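Proline iminopeptidase (PDB 3WMR) acts as an amidohydrolase on polyketide substrates and probably, like the prolyl aminopeptidases, can release an N-terminal proline from a peptide. Local coordinates at residues V27-Y32 with V100-D105; V50-G55 with D105-L110; Y79-N84 with G129-V134. All blocks are in the same frame, centred on the assembly; numbering follows the deposited sequence.

Contact 1 of 3, residues V27-Y32 with V100-D105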
loop_
_atom_site.group_PDB
_atom_site.type_symbol
_atom_site.label_atom_id
_atom_site.label_comp_id
_atom_site.label_asym_id
_atom_site.label_seq_id
_atom_site.Cartn_x
_atom_site.Cartn_y
_atom_site.Cartn_z
ATOM N N VAL A 27 11.129 -5.912 -16.187
ATOM C CA VAL A 27 11.020 -7.302 -16.587
ATOM C C VAL A 27 9.780 -7.419 -17.473
ATOM O O VAL A 27 8.829 -6.655 -17.302
ATOM C CB VAL A 27 10.954 -8.250 -15.362
ATOM C CG1 VAL A 27 12.169 -8.035 -14.464
ATOM C CG2 VAL A 27 9.669 -8.055 -14.562
ATOM N N PRO A 28 9.794 -8.348 -18.446
ATOM C CA PRO A 28 8.592 -8.498 -19.265
ATOM C C PRO A 28 7.472 -9.132 -18.447
ATOM O O PRO A 28 7.712 -10.065 -17.683
ATOM C CB PRO A 28 9.042 -9.435 -20.390
ATOM C CG PRO A 28 10.129 -10.249 -19.771
ATOM C CD PRO A 28 10.833 -9.332 -18.805
ATOM N N PHE A 29 6.276 -8.578 -18.575
ATOM C CA PHE A 29 5.077 -9.144 -17.998
ATOM C C PHE A 29 4.137 -9.315 -19.175
ATOM O O PHE A 29 3.439 -8.374 -19.574
ATOM C CB PHE A 29 4.490 -8.214 -16.928
ATOM C CG PHE A 29 3.147 -8.657 -16.398
ATOM C CD1 PHE A 29 2.882 -10.004 -16.143
ATOM C CD2 PHE A 29 2.157 -7.721 -16.119
ATOM C CE1 PHE A 29 1.659 -10.404 -15.650
ATOM C CE2 PHE A 29 0.929 -8.118 -15.625
ATOM C CZ PHE A 29 0.680 -9.460 -15.393
ATOM N N GLY A 30 4.158 -10.514 -19.744
ATOM C CA GLY A 30 3.505 -10.781 -21.012
ATOM C C GLY A 30 3.846 -9.689 -22.011
ATOM O O GLY A 30 5.017 -9.418 -22.284
ATOM N N GLN A 31 2.804 -9.036 -22.509
ATOM C CA GLN A 31 2.913 -7.987 -23.512
ATOM C C GLN A 31 3.509 -6.669 -22.975
ATOM O O GLN A 31 3.924 -5.820 -23.760
ATOM C CB GLN A 31 1.508 -7.741 -24.073
ATOM C CG GLN A 31 1.384 -6.699 -25.169
ATOM C CD GLN A 31 -0.065 -6.423 -25.515
ATOM O OE1 GLN A 31 -0.947 -7.225 -25.205
ATOM N NE2 GLN A 31 -0.321 -5.281 -26.149
ATOM N N TYR A 32 3.555 -6.499 -21.652
ATOM C CA TYR A 32 3.935 -5.210 -21.045
ATOM C C TYR A 32 5.205 -5.336 -20.214
ATOM O O TYR A 32 5.785 -6.415 -20.139
ATOM C CB TYR A 32 2.783 -4.671 -20.182
ATOM C CG TYR A 32 1.421 -4.799 -20.836
ATOM C CD1 TYR A 32 1.048 -3.960 -21.886
ATOM C CD2 TYR A 32 0.509 -5.761 -20.406
ATOM C CE1 TYR A 32 -0.189 -4.077 -22.491
ATOM C CE2 TYR A 32 -0.738 -5.878 -21.001
ATOM C CZ TYR A 32 -1.082 -5.038 -22.040
ATOM O OH TYR A 32 -2.324 -5.161 -22.636
ATOM N N VAL A 100 -7.861 -7.162 -9.697
ATOM C CA VAL A 100 -6.981 -7.735 -8.704
ATOM C C VAL A 100 -6.154 -8.880 -9.321
ATOM O O VAL A 100 -4.972 -9.015 -9.033
ATOM C CB VAL A 100 -7.779 -8.246 -7.481
ATOM C CG1 VAL A 100 -6.846 -8.850 -6.438
ATOM C CG2 VAL A 100 -8.626 -7.125 -6.890
ATOM N N GLN A 101 -6.777 -9.708 -10.166
ATOM C CA GLN A 101 -6.070 -10.830 -10.797
ATOM C C GLN A 101 -4.867 -10.352 -11.600
ATOM O O GLN A 101 -3.806 -10.965 -11.570
ATOM C CB GLN A 101 -7.002 -11.633 -11.714
ATOM C CG GLN A 101 -6.320 -12.862 -12.315
ATOM C CD GLN A 101 -5.854 -13.859 -11.257
ATOM O OE1 GLN A 101 -4.684 -14.281 -11.239
ATOM N NE2 GLN A 101 -6.776 -14.256 -10.372
ATOM N N LEU A 102 -5.041 -9.251 -12.318
ATOM C CA LEU A 102 -3.956 -8.648 -13.076
ATOM C C LEU A 102 -2.725 -8.414 -12.197
ATOM O O LEU A 102 -1.604 -8.796 -12.561
ATOM C CB LEU A 102 -4.410 -7.317 -13.660
ATOM C CG LEU A 102 -3.395 -6.565 -14.523
ATOM C CD1 LEU A 102 -3.171 -7.329 -15.818
ATOM C CD2 LEU A 102 -3.880 -5.148 -14.789
ATOM N N PHE A 103 -2.941 -7.778 -11.049
ATOM C CA PHE A 103 -1.838 -7.391 -10.183
ATOM C C PHE A 103 -1.255 -8.565 -9.428
ATOM O O PHE A 103 -0.066 -8.545 -9.115
ATOM C CB PHE A 103 -2.260 -6.264 -9.231
ATOM C CG PHE A 103 -2.524 -4.982 -9.945
ATOM C CD1 PHE A 103 -1.477 -4.257 -10.473
ATOM C CD2 PHE A 103 -3.819 -4.540 -10.164
ATOM C CE1 PHE A 103 -1.702 -3.090 -11.175
ATOM C CE2 PHE A 103 -4.048 -3.364 -10.857
ATOM C CZ PHE A 103 -2.987 -2.642 -11.369
ATOM N N GLU A 104 -2.073 -9.575 -9.122
ATOM C CA GLU A 104 -1.558 -10.844 -8.575
ATOM C C GLU A 104 -0.615 -11.519 -9.560
ATOM O O GLU A 104 0.426 -12.042 -9.180
ATOM C CB GLU A 104 -2.680 -11.846 -8.321
ATOM C CG GLU A 104 -3.616 -11.525 -7.182
ATOM C CD GLU A 104 -4.656 -12.621 -7.041
ATOM O OE1 GLU A 104 -4.266 -13.754 -6.709
ATOM O OE2 GLU A 104 -5.851 -12.357 -7.273
ATOM N N ASP A 105 -1.034 -11.537 -10.827
ATOM C CA ASP A 105 -0.272 -12.166 -11.896
ATOM C C ASP A 105 1.034 -11.425 -12.112
ATOM O O ASP A 105 2.051 -12.053 -12.359
ATOM C CB ASP A 105 -1.068 -12.178 -13.209
ATOM C CG ASP A 105 -2.203 -13.189 -13.210
ATOM O OD1 ASP A 105 -2.169 -14.143 -12.410
ATOM O OD2 ASP A 105 -3.138 -13.031 -14.032
#
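F29 turns CG away from its own amide nitrogen (chi1 173°), which extends the ring from the end of strand 23-29 to the helix, where L102, its chain likewise stretched out from N at -178°, brings a branch to meet it. The contact belongs to an alpha/beta hydrolase fold: the edge hairpin of the central sheet, formed by strands 23-29 and 32-39, is laid against helix 100-113. F29 is the one residue of V27-Y32 that makes substantial contact with V100-D105, and a large flat side chain suits a place where the two backbones stay well apart, the CA atoms of F29 and D105 being 8.7 Å from each other. Its ring comes up obliquely against the backbone of one helical turn, with F29 CZ 3.7 Å from L102 O and F29 CE1 3.7 Å from D105 O. L102, branched and apolar, can offer the ring a methyl: F29 CE2 and L102 CD1 meet at 4.2 Å. An alanine in place of F29 would end well short of the helix, and the hairpin end would probably lose its hold on L102 and D105. The ring springs from a tight type II' turn: G30, at the second position, has a positive phi that glycine takes up easily, and F29 and Y32 form a hydrogen-bonded pair, with F29 N giving to Y32 O at 2.7 Å and Y32 N to F29 O at 2.8 Å. Partly exposed, D105 can turn its carboxylate away from the ring while its CB stays 3.9 Å from CZ of F29.

Contact 2 of 3, residues V50-G55 with D105-L110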
loop_
_atom_site.group_PDB
_atom_site.type_symbol
_atom_site.label_atom_id
_atom_site.label_comp_id
_atom_site.label_asym_id
_atom_site.label_seq_id
_atom_site.Cartn_x
_atom_site.Cartn_y
_atom_site.Cartn_z
ATOM N N VAL A 50 9.944 -7.794 -0.364
ATOM C CA VAL A 50 9.297 -7.270 -1.557
ATOM C C VAL A 50 8.165 -6.352 -1.099
ATOM O O VAL A 50 7.306 -6.768 -0.306
ATOM C CB VAL A 50 8.744 -8.416 -2.439
ATOM C CG1 VAL A 50 8.125 -7.875 -3.708
ATOM C CG2 VAL A 50 9.838 -9.427 -2.765
ATOM N N LEU A 51 8.190 -5.106 -1.580
ATOM C CA LEU A 51 7.282 -4.058 -1.132
ATOM C C LEU A 51 6.178 -3.827 -2.154
ATOM O O LEU A 51 6.456 -3.514 -3.326
ATOM C CB LEU A 51 8.052 -2.746 -0.912
ATOM C CG LEU A 51 9.351 -2.831 -0.121
ATOM C CD1 LEU A 51 9.961 -1.435 -0.021
ATOM C CD2 LEU A 51 9.148 -3.419 1.259
ATOM N N LEU A 52 4.931 -4.015 -1.715
ATOM C CA LEU A 52 3.769 -3.734 -2.546
ATOM C C LEU A 52 3.206 -2.364 -2.178
ATOM O O LEU A 52 2.673 -2.179 -1.072
ATOM C CB LEU A 52 2.687 -4.805 -2.348
ATOM C CG LEU A 52 3.217 -6.251 -2.245
ATOM C CD1 LEU A 52 2.065 -7.201 -1.975
ATOM C CD2 LEU A 52 3.978 -6.648 -3.495
ATOM N N HIS A 53 3.295 -1.413 -3.103
ATOM C CA HIS A 53 2.719 -0.077 -2.872
ATOM C C HIS A 53 1.187 -0.071 -2.927
ATOM O O HIS A 53 0.539 -1.030 -3.412
ATOM C CB HIS A 53 3.307 0.963 -3.843
ATOM C CG HIS A 53 2.902 0.781 -5.277
ATOM N ND1 HIS A 53 1.596 0.891 -5.710
ATOM C CD2 HIS A 53 3.648 0.548 -6.383
ATOM C CE1 HIS A 53 1.556 0.725 -7.019
ATOM N NE2 HIS A 53 2.786 0.501 -7.448
ATOM N N GLY A 54 0.623 1.029 -2.437
ATOM C CA GLY A 54 -0.823 1.224 -2.340
ATOM C C GLY A 54 -1.485 1.766 -3.593
ATOM O O GLY A 54 -0.957 1.620 -4.701
ATOM N N GLY A 55 -2.624 2.429 -3.392
ATOM C CA GLY A 55 -3.507 2.858 -4.482
ATOM C C GLY A 55 -4.775 1.999 -4.546
ATOM O O GLY A 55 -5.689 2.188 -3.741
ATOM N N ASP A 105 -1.034 -11.537 -10.827
ATOM C CA ASP A 105 -0.272 -12.166 -11.896
ATOM C C ASP A 105 1.034 -11.425 -12.112
ATOM O O ASP A 105 2.051 -12.053 -12.359
ATOM C CB ASP A 105 -1.068 -12.178 -13.209
ATOM C CG ASP A 105 -2.203 -13.189 -13.210
ATOM O OD1 ASP A 105 -2.169 -14.143 -12.410
ATOM O OD2 ASP A 105 -3.138 -13.031 -14.032
ATOM N N GLU A 106 0.996 -10.096 -12.017
ATOM C CA GLU A 106 2.198 -9.271 -12.116
ATOM C C GLU A 106 3.188 -9.535 -10.974
ATOM O O GLU A 106 4.391 -9.636 -11.202
ATOM C CB GLU A 106 1.837 -7.773 -12.135
ATOM C CG GLU A 106 3.055 -6.872 -12.243
ATOM C CD GLU A 106 2.744 -5.390 -12.225
ATOM O OE1 GLU A 106 1.941 -4.920 -11.376
ATOM O OE2 GLU A 106 3.344 -4.677 -13.054
ATOM N N LEU A 107 2.695 -9.616 -9.745
ATOM C CA LEU A 107 3.574 -9.899 -8.615
ATOM C C LEU A 107 4.227 -11.278 -8.780
ATOM O O LEU A 107 5.439 -11.404 -8.622
ATOM C CB LEU A 107 2.819 -9.780 -7.281
ATOM C CG LEU A 107 3.535 -10.275 -6.027
ATOM C CD1 LEU A 107 4.844 -9.536 -5.792
ATOM C CD2 LEU A 107 2.635 -10.150 -4.810
ATOM N N ASP A 108 3.429 -12.301 -9.097
ATOM C CA ASP A 108 3.968 -13.649 -9.355
ATOM C C ASP A 108 5.023 -13.600 -10.462
ATOM O O ASP A 108 6.113 -14.143 -10.306
ATOM C CB ASP A 108 2.860 -14.632 -9.754
ATOM C CG ASP A 108 2.073 -15.134 -8.568
ATOM O OD1 ASP A 108 2.628 -15.210 -7.447
ATOM O OD2 ASP A 108 0.896 -15.462 -8.753
ATOM N N ASN A 109 4.697 -12.936 -11.570
ATOM C CA ASN A 109 5.641 -12.797 -12.677
ATOM C C ASN A 109 6.933 -12.144 -12.205
ATOM O O ASN A 109 8.020 -12.606 -12.556
ATOM C CB ASN A 109 5.038 -12.009 -13.852
ATOM C CG ASN A 109 6.055 -11.726 -14.952
ATOM O OD1 ASN A 109 6.558 -10.603 -15.094
ATOM N ND2 ASN A 109 6.374 -12.745 -15.722
ATOM N N LEU A 110 6.823 -11.098 -11.389
ATOM C CA LEU A 110 8.008 -10.367 -10.922
ATOM C C LEU A 110 8.922 -11.212 -10.025
ATOM O O LEU A 110 10.145 -11.196 -10.173
ATOM C CB LEU A 110 7.605 -9.090 -10.176
ATOM C CG LEU A 110 8.768 -8.275 -9.613
ATOM C CD1 LEU A 110 9.607 -7.688 -10.738
ATOM C CD2 LEU A 110 8.248 -7.178 -8.695
#
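L107 projects from helix 100-113 toward the sheet and sets both methyls against L52 of strand 49-52, and CD1 also against V50. The tight part is the pair of leucines. Their side chains cross at about a right angle, so that branch meets branch: L52 CD2 lies 3.8 Å from L107 CD1 and 4.0 Å from L107 CD2, while L52 CD1 reaches L107 CD2 at 4.1 Å. L107 has its CG anti to the backbone N (chi1 170°), which carries the isobutyl group outward from the helix; L52 has its CG beside N instead, and this swings its end closer to the helix than its CB alone would come. Beta-branched V50, a residue at home in a strand, adds a looser touch, its CG1 standing 4.2 Å from L107 CD1. L110 points the same way but comes no nearer than 5.0 Å to the strand segment, and rests on Y79, as L107 also does, and on V27. Away from this buried seam the helix turns polar: D105, D108 and N109 are partly exposed. E106 OE1 is bonded to L82 N and OE2 to the T34 hydroxyl, so the buried carboxylate is satisfied at both oxygens. Past L52 comes the H53-G54-G55 loop, part of the HGGPG motif of proline iminopeptidases, which probably lies beside the oxyanion hole here too. H53 ND1 donates to G54 O at 2.8 Å, nearly in its own ring plane and on a carbonyl lone pair, which, with NE2 also bonded elsewhere, helps to hold the ring's orientation. Between strand and helix themselves no hydrogen bond forms; the join depends on the fit of methyl groups, and therefore on shape and burial rather than on bond direction.

Contact 3 of 3, residues Y79-N84 with G129-V134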
loop_
_atom_site.group_PDB
_atom_site.type_symbol
_atom_site.label_atom_id
_atom_site.label_comp_id
_atom_site.label_asym_id
_atom_site.label_seq_id
_atom_site.Cartn_x
_atom_site.Cartn_y
_atom_site.Cartn_z
ATOM N N TYR A 79 8.967 -1.872 -6.426
ATOM C CA TYR A 79 8.499 -1.896 -7.813
ATOM C C TYR A 79 7.217 -1.093 -8.057
ATOM O O TYR A 79 6.435 -0.851 -7.147
ATOM C CB TYR A 79 8.365 -3.334 -8.325
ATOM C CG TYR A 79 7.070 -4.067 -8.013
ATOM C CD1 TYR A 79 6.900 -4.753 -6.809
ATOM C CD2 TYR A 79 6.035 -4.141 -8.957
ATOM C CE1 TYR A 79 5.732 -5.459 -6.540
ATOM C CE2 TYR A 79 4.862 -4.845 -8.691
ATOM C CZ TYR A 79 4.714 -5.502 -7.479
ATOM O OH TYR A 79 3.552 -6.208 -7.194
ATOM N N ASP A 80 7.036 -0.672 -9.306
ATOM C CA ASP A 80 5.836 0.036 -9.733
ATOM C C ASP A 80 4.929 -0.952 -10.403
ATOM O O ASP A 80 5.311 -1.597 -11.369
ATOM C CB ASP A 80 6.157 1.127 -10.746
ATOM C CG ASP A 80 6.878 2.298 -10.138
ATOM O OD1 ASP A 80 6.817 2.499 -8.905
ATOM O OD2 ASP A 80 7.506 3.020 -10.920
ATOM N N GLN A 81 3.723 -1.072 -9.880
ATOM C CA GLN A 81 2.696 -1.909 -10.476
ATOM C C GLN A 81 2.270 -1.404 -11.861
ATOM O O GLN A 81 2.440 -0.234 -12.198
ATOM C CB GLN A 81 1.514 -2.022 -9.509
ATOM C CG GLN A 81 1.904 -2.791 -8.253
ATOM C CD GLN A 81 1.002 -2.533 -7.063
ATOM O OE1 GLN A 81 -0.221 -2.474 -7.191
ATOM N NE2 GLN A 81 1.609 -2.434 -5.880
ATOM N N LEU A 82 1.730 -2.307 -12.668
ATOM C CA LEU A 82 1.370 -1.974 -14.049
ATOM C C LEU A 82 0.369 -0.840 -14.072
ATOM O O LEU A 82 -0.594 -0.851 -13.318
ATOM C CB LEU A 82 0.765 -3.181 -14.757
ATOM C CG LEU A 82 0.441 -3.008 -16.247
ATOM C CD1 LEU A 82 1.724 -2.916 -17.065
ATOM C CD2 LEU A 82 -0.431 -4.151 -16.750
ATOM N N GLY A 83 0.599 0.123 -14.960
ATOM C CA GLY A 83 -0.316 1.239 -15.163
ATOM C C GLY A 83 0.256 2.572 -14.721
ATOM O O GLY A 83 -0.240 3.625 -15.137
ATOM N N ASN A 84 1.284 2.553 -13.878
ATOM C CA ASN A 84 1.897 3.810 -13.429
ATOM C C ASN A 84 3.394 3.705 -13.154
ATOM O O ASN A 84 3.963 2.617 -13.166
ATOM C CB ASN A 84 1.172 4.358 -12.185
ATOM C CG ASN A 84 1.077 5.878 -12.183
ATOM O OD1 ASN A 84 1.454 6.533 -13.152
ATOM N ND2 ASN A 84 0.568 6.439 -11.099
ATOM N N GLY A 129 -1.206 -4.174 0.903
ATOM C CA GLY A 129 -1.419 -5.112 1.990
ATOM C C GLY A 129 -2.597 -6.030 1.687
ATOM O O GLY A 129 -2.626 -7.175 2.142
ATOM N N MET A 130 -3.571 -5.520 0.941
ATOM C CA MET A 130 -4.735 -6.325 0.531
ATOM C C MET A 130 -4.337 -7.323 -0.553
ATOM O O MET A 130 -4.729 -8.513 -0.509
ATOM C CB MET A 130 -5.899 -5.433 0.056
ATOM C CG MET A 130 -6.380 -4.441 1.107
ATOM S SD MET A 130 -7.757 -3.402 0.590
ATOM C CE MET A 130 -9.162 -4.471 0.940
ATOM N N LEU A 131 -3.612 -6.828 -1.552
ATOM C CA LEU A 131 -2.976 -7.661 -2.582
ATOM C C LEU A 131 -2.069 -8.717 -1.943
ATOM O O LEU A 131 -2.168 -9.910 -2.250
ATOM C CB LEU A 131 -2.188 -6.779 -3.580
ATOM C CG LEU A 131 -1.437 -7.498 -4.718
ATOM C CD1 LEU A 131 -2.413 -8.235 -5.620
ATOM C CD2 LEU A 131 -0.591 -6.535 -5.534
ATOM N N GLY A 132 -1.185 -8.281 -1.036
ATOM C CA GLY A 132 -0.325 -9.218 -0.303
ATOM C C GLY A 132 -1.088 -10.334 0.389
ATOM O O GLY A 132 -0.641 -11.483 0.389
ATOM N N SER A 133 -2.243 -10.006 0.976
ATOM C CA SER A 133 -3.054 -11.001 1.687
ATOM C C SER A 133 -3.635 -12.029 0.723
ATOM O O SER A 133 -3.667 -13.231 1.019
ATOM C CB SER A 133 -4.204 -10.331 2.433
ATOM O OG SER A 133 -3.719 -9.476 3.438
ATOM N N VAL A 134 -4.102 -11.549 -0.427
ATOM C CA VAL A 134 -4.653 -12.441 -1.465
ATOM C C VAL A 134 -3.564 -13.408 -1.941
ATOM O O VAL A 134 -3.766 -14.627 -2.033
ATOM C CB VAL A 134 -5.222 -11.631 -2.656
ATOM C CG1 VAL A 134 -5.665 -12.547 -3.785
ATOM C CG2 VAL A 134 -6.387 -10.764 -2.201
#
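Van der Waals contact is all that joins L131 to Y79 and Q81, and it is slight. L131 CD2 stands 4.5 Å from Y79 OH and 4.4 Å from Q81 OE1, so a single leucine methyl approaches the polar ends of two long side chains, which are needed to span the 11.3 Å between the CA atoms of Q81 and L131. CG of L131 lies opposite its backbone N (chi1 179°), which carries that methyl toward them. The hydrogen bonds of the Q81 amide lie elsewhere: OE1 accepts from W127 NE1, while NE2 gives to H53 O, so both ends of the buried amide are engaged and its rotation is fixed. W127 follows the predicted nucleophile S126 in a GxSxG sequence, consistent with the nucleophile elbow of the alpha/beta hydrolases, and L131 sits on the helix that leaves that elbow. Among backbone bonds, that closing the type II turn from Q81 to N84, N84 N to Q81 O, is weak at 3.5 Å; at G83 (phi 112°) a CB would press on the carbonyl O of L82. In helix 127-137, G129 O accepts from S133 N at 3.1 Å and S133 OG at 2.9 Å, the hydroxyl tilted 16° from the carbonyl plane.

Overall arrangement
Contact 1 lies at the surface, its centre about 18 Å from the chain's centre, whereas contacts 2 and 3 are buried, their centres about 4 Å apart. Helix 100-113 serves both contacts 1 and 2, which share D105: its first turns meet the edge hairpin, and its middle meets inner strand 49-52. Contact 3 turns to another helix, 127-137, and to strand 76-80, the sheet neighbour of 49-52. The chemistry shifts accordingly, from an aromatic ring on helix backbone, through aliphatic methyls, to a sparse touch between a methyl and the polar ends of side chains. Between contacts 1 and 3, F103 meets L82 and E104 meets both L131 and V134.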